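Local structure of 1,4-beta-N-Acetylmuramidase M1 (Streptomyces coelicolor, 1JFX) at residues G4-D9 with V197-F202; F160-W165 with T180-S185. The protein hydrolyses the beta-1,4 linkages between N-acetylmuramic acid and N-acetyl-D-glucosamine in bacterial cell-wall peptidoglycan, acting as a secreted lysozyme with diacetylmuramidase activity as well. One frame throughout, in Å; residues are numbered along the deposited sequence.

In the fold
Starting at the N terminus, strand 6-10 opens the beta-alpha-barrel of this family 25 glycosyl hydrolase, and it pairs in parallel with strand 29-36. The chain then runs through the barrel to strand 160-163. Fourteen residues without helix or strand separate segment 160-165 from segment 180-185, and interaction 2 closes this short loop with a parallel pairing. Strand 196-202 follows, lies antiparallel to 181-185, and meets strand 6-10 in interaction 1, which closes a far longer loop that contains the whole of interaction 2. The four strands are consecutive in the sheet, and the contacts touch through Asp9 with Gln183 and Gln6 with Tyr184.

Interaction 1 (G4-D9 with V197-F202); sequences GVQGID and VDRNKF
Asn200 reaches across to Asp9 with its amide: ND2 donates to OD2 over 2.8 Å, nearly straight and in the amide plane, arriving at the anti lone pair of the carboxylate. This is the antiparallel seam of the beta-alpha-barrel, where the first strand meets the last, and Asp9 is a predicted active-site residue. Its CG sits between the backbone N and the carbonyl carbon (chi1 63°). Asp9 OD2 takes a second bond from Gln183 NE2, and Asn200 is itself anchored, since its OD1 accepts from Trp161 NE1. The other oxygen, Asp9 OD1, comes within 2.6 Å of Asp198 OD2, the two carboxylate planes turned 46° apart.

The backbones of Gly7 and Asn200 exchange two hydrogen bonds, and Phe202 N adds another to Val5 O. On the face carrying Gln6, Ile8 and Arg199, a water donates to Gln6 OE1 and Gly7 O and accepts from Arg199 NE, lying in the plane of the guanidinium. Gln6 OE1 also bonds Tyr184 OH, Gln6 NE2 bonds Asp1 O and Ser3 O, and Lys201 NZ donates to Ser3 O. A second water accepts from Lys201 NZ and lies within hydrogen-bonding distance of Phe202 O and Val5 O. Gln6 NE2 packs 3.7 Å from Lys201 CG.

Apolar packing lies at both ends. Ile8 CB meets Val197 CG2 at 4.1 Å, the side chains crossing at about a right angle. Val5 and Phe202 lie side by side, pointing the same way, and both touch Leu209 of helix 206-214; Val5 CG1 meets Phe202 CB at 3.8 Å.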
loop_
_atom_site.group_PDB
_atom_site.type_symbol
_atom_site.label_atom_id
_atom_site.label_comp_id
_atom_site.label_asym_id
_atom_site.label_seq_id
_atom_site.Cartn_x
_atom_site.Cartn_y
_atom_site.Cartn_z
ATOM N N GLY A 4 4.925 6.977 17.694
ATOM C CA GLY A 4 3.980 7.771 16.934
ATOM C C GLY A 4 2.820 6.973 16.362
ATOM O O GLY A 4 2.407 5.949 16.927
ATOM N N VAL A 5 2.292 7.458 15.240
ATOM C CA VAL A 5 1.155 6.831 14.574
ATOM C C VAL A 5 1.587 5.488 13.960
ATOM O O VAL A 5 2.521 5.419 13.160
ATOM C CB VAL A 5 0.575 7.786 13.500
ATOM C CG1 VAL A 5 -0.551 7.089 12.730
ATOM C CG2 VAL A 5 0.033 9.069 14.183
ATOM N N GLN A 6 0.879 4.429 14.342
ATOM C CA GLN A 6 1.212 3.061 13.931
ATOM C C GLN A 6 0.082 2.340 13.220
ATOM O O GLN A 6 -1.088 2.659 13.416
ATOM C CB GLN A 6 1.584 2.257 15.184
ATOM C CG GLN A 6 2.875 2.696 15.851
ATOM C CD GLN A 6 4.085 2.206 15.093
ATOM O OE1 GLN A 6 4.182 1.016 14.751
ATOM N NE2 GLN A 6 5.028 3.117 14.823
ATOM N N GLY A 7 0.439 1.348 12.409
ATOM C CA GLY A 7 -0.584 0.587 11.708
ATOM C C GLY A 7 -0.074 -0.774 11.295
ATOM O O GLY A 7 1.054 -1.158 11.632
ATOM N N ILE A 8 -0.904 -1.512 10.575
ATOM C CA ILE A 8 -0.512 -2.828 10.075
ATOM C C ILE A 8 -1.008 -2.976 8.655
ATOM O O ILE A 8 -1.712 -2.111 8.143
ATOM C CB ILE A 8 -1.136 -3.986 10.909
ATOM C CG1 ILE A 8 -2.670 -3.914 10.861
ATOM C CG2 ILE A 8 -0.635 -3.934 12.360
ATOM C CD1 ILE A 8 -3.361 -5.120 11.524
ATOM N N ASP A 9 -0.584 -4.038 7.986
ATOM C CA ASP A 9 -1.122 -4.343 6.659
ATOM C C ASP A 9 -1.294 -5.847 6.698
ATOM O O ASP A 9 -0.515 -6.564 7.348
ATOM C CB ASP A 9 -0.235 -3.874 5.494
ATOM C CG ASP A 9 1.121 -4.536 5.462
ATOM O OD1 ASP A 9 1.250 -5.669 4.930
ATOM O OD2 ASP A 9 2.062 -3.898 5.970
ATOM N N VAL A 197 2.716 -10.430 11.835
ATOM C CA VAL A 197 1.972 -9.373 11.156
ATOM C C VAL A 197 2.940 -8.281 10.714
ATOM O O VAL A 197 3.945 -8.018 11.380
ATOM C CB VAL A 197 0.871 -8.747 12.063
ATOM C CG1 VAL A 197 1.497 -7.905 13.174
ATOM C CG2 VAL A 197 -0.079 -7.911 11.203
ATOM N N ASP A 198 2.654 -7.677 9.563
ATOM C CA ASP A 198 3.455 -6.578 9.039
ATOM C C ASP A 198 3.095 -5.325 9.825
ATOM O O ASP A 198 1.908 -4.993 9.956
ATOM C CB ASP A 198 3.122 -6.301 7.573
ATOM C CG ASP A 198 3.529 -7.422 6.641
ATOM O OD1 ASP A 198 4.370 -8.260 7.021
ATOM O OD2 ASP A 198 3.021 -7.438 5.491
ATOM N N ARG A 199 4.112 -4.624 10.329
ATOM C CA ARG A 199 3.886 -3.399 11.097
ATOM C C ARG A 199 4.417 -2.200 10.333
ATOM O O ARG A 199 5.500 -2.245 9.734
ATOM C CB ARG A 199 4.552 -3.477 12.475
ATOM C CG ARG A 199 3.987 -4.596 13.360
ATOM C CD ARG A 199 4.375 -4.415 14.825
ATOM N NE ARG A 199 3.866 -3.146 15.342
ATOM C CZ ARG A 199 4.060 -2.713 16.584
ATOM N NH1 ARG A 199 4.746 -3.457 17.442
ATOM N NH2 ARG A 199 3.587 -1.523 16.961
ATOM N N ASN A 200 3.646 -1.121 10.380
ATOM C CA ASN A 200 3.974 0.113 9.670
ATOM C C ASN A 200 3.928 1.326 10.563
ATOM O O ASN A 200 3.177 1.368 11.550
ATOM C CB ASN A 200 2.954 0.339 8.562
ATOM C CG ASN A 200 2.933 -0.789 7.581
ATOM O OD1 ASN A 200 3.864 -0.949 6.800
ATOM N ND2 ASN A 200 1.886 -1.607 7.634
ATOM N N LYS A 201 4.730 2.321 10.191
ATOM C CA LYS A 201 4.748 3.603 10.881
ATOM C C LYS A 201 4.299 4.643 9.837
ATOM O O LYS A 201 4.573 4.490 8.638
ATOM C CB LYS A 201 6.175 3.927 11.347
ATOM C CG LYS A 201 6.305 5.259 12.065
ATOM C CD LYS A 201 7.706 5.400 12.647
ATOM C CE LYS A 201 8.005 6.825 13.093
ATOM N NZ LYS A 201 7.145 7.287 14.226
ATOM N N PHE A 202 3.574 5.669 10.285
ATOM C CA PHE A 202 3.136 6.755 9.400
ATOM C C PHE A 202 4.012 7.960 9.738
ATOM O O PHE A 202 4.216 8.262 10.915
ATOM C CB PHE A 202 1.660 7.094 9.642
ATOM C CG PHE A 202 1.212 8.372 8.977
ATOM C CD1 PHE A 202 1.006 8.427 7.594
ATOM C CD2 PHE A 202 0.998 9.523 9.736
ATOM C CE1 PHE A 202 0.589 9.620 6.971
ATOM C CE2 PHE A 202 0.581 10.721 9.125
ATOM C CZ PHE A 202 0.377 10.765 7.739
HETATM O O HOH W 1 4.570 7.739 13.483
HETATM O O HOH W 2 2.559 -1.047 14.020
HETATM O O HOH W 3 0.787 -8.940 7.848
#

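Interaction 2 (F160-W165 with T180-S185); sequences FWVAHW and TFWQYS
Phe181 lays its CB over the five-membered ring of Trp161, 3.3 Å from CD1, in a CH-pi contact at the tight, buried end of this parallel strand pair of the barrel. The Phe181 ring turns its edge toward that indole face, planes 62° apart, in a T-shaped pair. Phe29, Phe202 and Leu212 add to the packing around Phe181. Phe160 O accepts from both Thr180 N and Phe181 N; further along, the bonds of Val162 N and Gln183 N follow the usual parallel ladder.

Beyond Ala163 the strand ends, and after a last backbone bond from His164 N to Gln183 O the remaining hydrogen bonds come from two indole N-H groups. Trp182 NE1 donates within its ring plane to His164 O at 2.9 Å. The contact opens to solvent at Trp165, which is exposed and lies alongside Gln183. Its NE1 donates to Gln183 OE1 at 2.9 Å, from above the amide carbonyl plane.

Gln183 OE1 also accepts from Tyr138 OH. Shared between Trp165, Tyr138 and Asp9, the amide has its rotation fixed, and Gln183 is placed as a second-shell group would be, consistent with a role in positioning the Asp9 carboxylate.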
loop_
_atom_site.group_PDB
_atom_site.type_symbol
_atom_site.label_atom_id
_atom_site.label_comp_id
_atom_site.label_asym_id
_atom_site.label_seq_id
_atom_site.Cartn_x
_atom_site.Cartn_y
_atom_site.Cartn_z
ATOM N N PHE A 160 5.079 7.749 -0.795
ATOM C CA PHE A 160 5.924 6.557 -0.782
ATOM C C PHE A 160 5.771 5.704 0.475
ATOM O O PHE A 160 5.907 6.199 1.592
ATOM C CB PHE A 160 7.386 7.035 -0.950
ATOM C CG PHE A 160 8.427 5.941 -0.953
ATOM C CD1 PHE A 160 8.280 4.804 -1.744
ATOM C CD2 PHE A 160 9.606 6.103 -0.225
ATOM C CE1 PHE A 160 9.302 3.846 -1.810
ATOM C CE2 PHE A 160 10.637 5.151 -0.287
ATOM C CZ PHE A 160 10.484 4.025 -1.080
ATOM N N TRP A 161 5.461 4.424 0.284
ATOM C CA TRP A 161 5.354 3.481 1.398
ATOM C C TRP A 161 6.547 2.541 1.207
ATOM O O TRP A 161 6.550 1.671 0.336
ATOM C CB TRP A 161 4.030 2.723 1.331
ATOM C CG TRP A 161 3.865 1.668 2.388
ATOM C CD1 TRP A 161 4.695 1.403 3.444
ATOM C CD2 TRP A 161 2.799 0.722 2.466
ATOM N NE1 TRP A 161 4.206 0.341 4.176
ATOM C CE2 TRP A 161 3.042 -0.097 3.591
ATOM C CE3 TRP A 161 1.659 0.483 1.681
ATOM C CZ2 TRP A 161 2.185 -1.143 3.954
ATOM C CZ3 TRP A 161 0.806 -0.554 2.036
ATOM C CH2 TRP A 161 1.072 -1.358 3.164
ATOM N N VAL A 162 7.574 2.742 2.023
ATOM C CA VAL A 162 8.802 1.972 1.901
ATOM C C VAL A 162 8.843 0.732 2.765
ATOM O O VAL A 162 8.509 0.779 3.944
ATOM C CB VAL A 162 10.030 2.871 2.222
ATOM C CG1 VAL A 162 9.884 3.510 3.591
ATOM C CG2 VAL A 162 11.322 2.055 2.124
ATOM N N ALA A 163 9.245 -0.380 2.159
ATOM C CA ALA A 163 9.384 -1.627 2.901
ATOM C C ALA A 163 10.870 -1.762 3.216
ATOM O O ALA A 163 11.679 -1.886 2.307
ATOM C CB ALA A 163 8.917 -2.817 2.052
ATOM N N HIS A 164 11.225 -1.703 4.495
ATOM C CA HIS A 164 12.623 -1.846 4.900
ATOM C C HIS A 164 12.600 -2.354 6.327
ATOM O O HIS A 164 12.473 -1.589 7.300
ATOM C CB HIS A 164 13.366 -0.511 4.801
ATOM C CG HIS A 164 14.848 -0.670 4.836
ATOM N ND1 HIS A 164 15.725 0.366 4.578
ATOM C CD2 HIS A 164 15.610 -1.762 5.072
ATOM C CE1 HIS A 164 16.965 -0.089 4.651
ATOM N NE2 HIS A 164 16.923 -1.377 4.950
ATOM N N TRP A 165 12.701 -3.672 6.441
ATOM C CA TRP A 165 12.617 -4.310 7.741
ATOM C C TRP A 165 13.893 -4.306 8.557
ATOM O O TRP A 165 14.998 -4.323 8.014
ATOM C CB TRP A 165 12.165 -5.770 7.588
ATOM C CG TRP A 165 10.984 -5.981 6.677
ATOM C CD1 TRP A 165 9.915 -5.139 6.495
ATOM C CD2 TRP A 165 10.716 -7.139 5.875
ATOM N NE1 TRP A 165 9.007 -5.704 5.636
ATOM C CE2 TRP A 165 9.470 -6.930 5.240
ATOM C CE3 TRP A 165 11.409 -8.336 5.632
ATOM C CZ2 TRP A 165 8.897 -7.875 4.378
ATOM C CZ3 TRP A 165 10.839 -9.275 4.776
ATOM C CH2 TRP A 165 9.596 -9.035 4.161
ATOM N N THR A 180 6.133 8.240 3.417
ATOM C CA THR A 180 4.849 8.528 4.048
ATOM C C THR A 180 4.495 7.373 4.994
ATOM O O THR A 180 4.066 7.602 6.122
ATOM C CB THR A 180 3.761 8.735 2.974
ATOM O OG1 THR A 180 4.074 9.921 2.227
ATOM C CG2 THR A 180 2.378 8.904 3.616
ATOM N N PHE A 181 4.676 6.139 4.530
ATOM C CA PHE A 181 4.460 4.955 5.373
ATOM C C PHE A 181 5.751 4.159 5.306
ATOM O O PHE A 181 6.487 4.236 4.316
ATOM C CB PHE A 181 3.315 4.079 4.850
ATOM C CG PHE A 181 1.961 4.704 4.996
ATOM C CD1 PHE A 181 1.312 4.702 6.228
ATOM C CD2 PHE A 181 1.329 5.271 3.904
ATOM C CE1 PHE A 181 0.050 5.255 6.367
ATOM C CE2 PHE A 181 0.054 5.830 4.033
ATOM C CZ PHE A 181 -0.583 5.824 5.255
ATOM N N TRP A 182 6.029 3.389 6.355
ATOM C CA TRP A 182 7.233 2.573 6.375
ATOM C C TRP A 182 6.926 1.231 7.034
ATOM O O TRP A 182 6.514 1.173 8.193
ATOM C CB TRP A 182 8.350 3.315 7.122
ATOM C CG TRP A 182 9.531 2.485 7.552
ATOM C CD1 TRP A 182 10.068 1.392 6.919
ATOM C CD2 TRP A 182 10.320 2.698 8.729
ATOM N NE1 TRP A 182 11.148 0.916 7.644
ATOM C CE2 TRP A 182 11.318 1.701 8.755
ATOM C CE3 TRP A 182 10.274 3.639 9.768
ATOM C CZ2 TRP A 182 12.263 1.616 9.784
ATOM C CZ3 TRP A 182 11.213 3.555 10.788
ATOM C CH2 TRP A 182 12.191 2.546 10.787
ATOM N N GLN A 183 7.092 0.156 6.266
ATOM C CA GLN A 183 6.868 -1.193 6.789
ATOM C C GLN A 183 8.219 -1.601 7.371
ATOM O O GLN A 183 9.165 -1.858 6.623
ATOM C CB GLN A 183 6.477 -2.139 5.659
ATOM C CG GLN A 183 5.956 -3.493 6.131
ATOM C CD GLN A 183 5.691 -4.382 4.946
ATOM O OE1 GLN A 183 6.630 -4.804 4.265
ATOM N NE2 GLN A 183 4.412 -4.643 4.660
ATOM N N TYR A 184 8.299 -1.674 8.699
ATOM C CA TYR A 184 9.563 -1.972 9.374
ATOM C C TYR A 184 9.705 -3.371 9.931
ATOM O O TYR A 184 10.767 -3.737 10.451
ATOM C CB TYR A 184 9.805 -0.937 10.485
ATOM C CG TYR A 184 8.755 -0.925 11.576
ATOM C CD1 TYR A 184 8.849 -1.792 12.657
ATOM C CD2 TYR A 184 7.661 -0.050 11.518
ATOM C CE1 TYR A 184 7.890 -1.799 13.657
ATOM C CE2 TYR A 184 6.683 -0.048 12.526
ATOM C CZ TYR A 184 6.817 -0.932 13.591
ATOM O OH TYR A 184 5.909 -0.958 14.611
ATOM N N SER A 185 8.639 -4.154 9.834
ATOM C CA SER A 185 8.680 -5.532 10.297
ATOM C C SER A 185 7.608 -6.362 9.627
ATOM O O SER A 185 6.529 -5.855 9.325
ATOM C CB SER A 185 8.463 -5.609 11.805
ATOM O OG SER A 185 8.468 -6.965 12.240
HETATM O O HOH W 4 6.288 9.976 0.564
#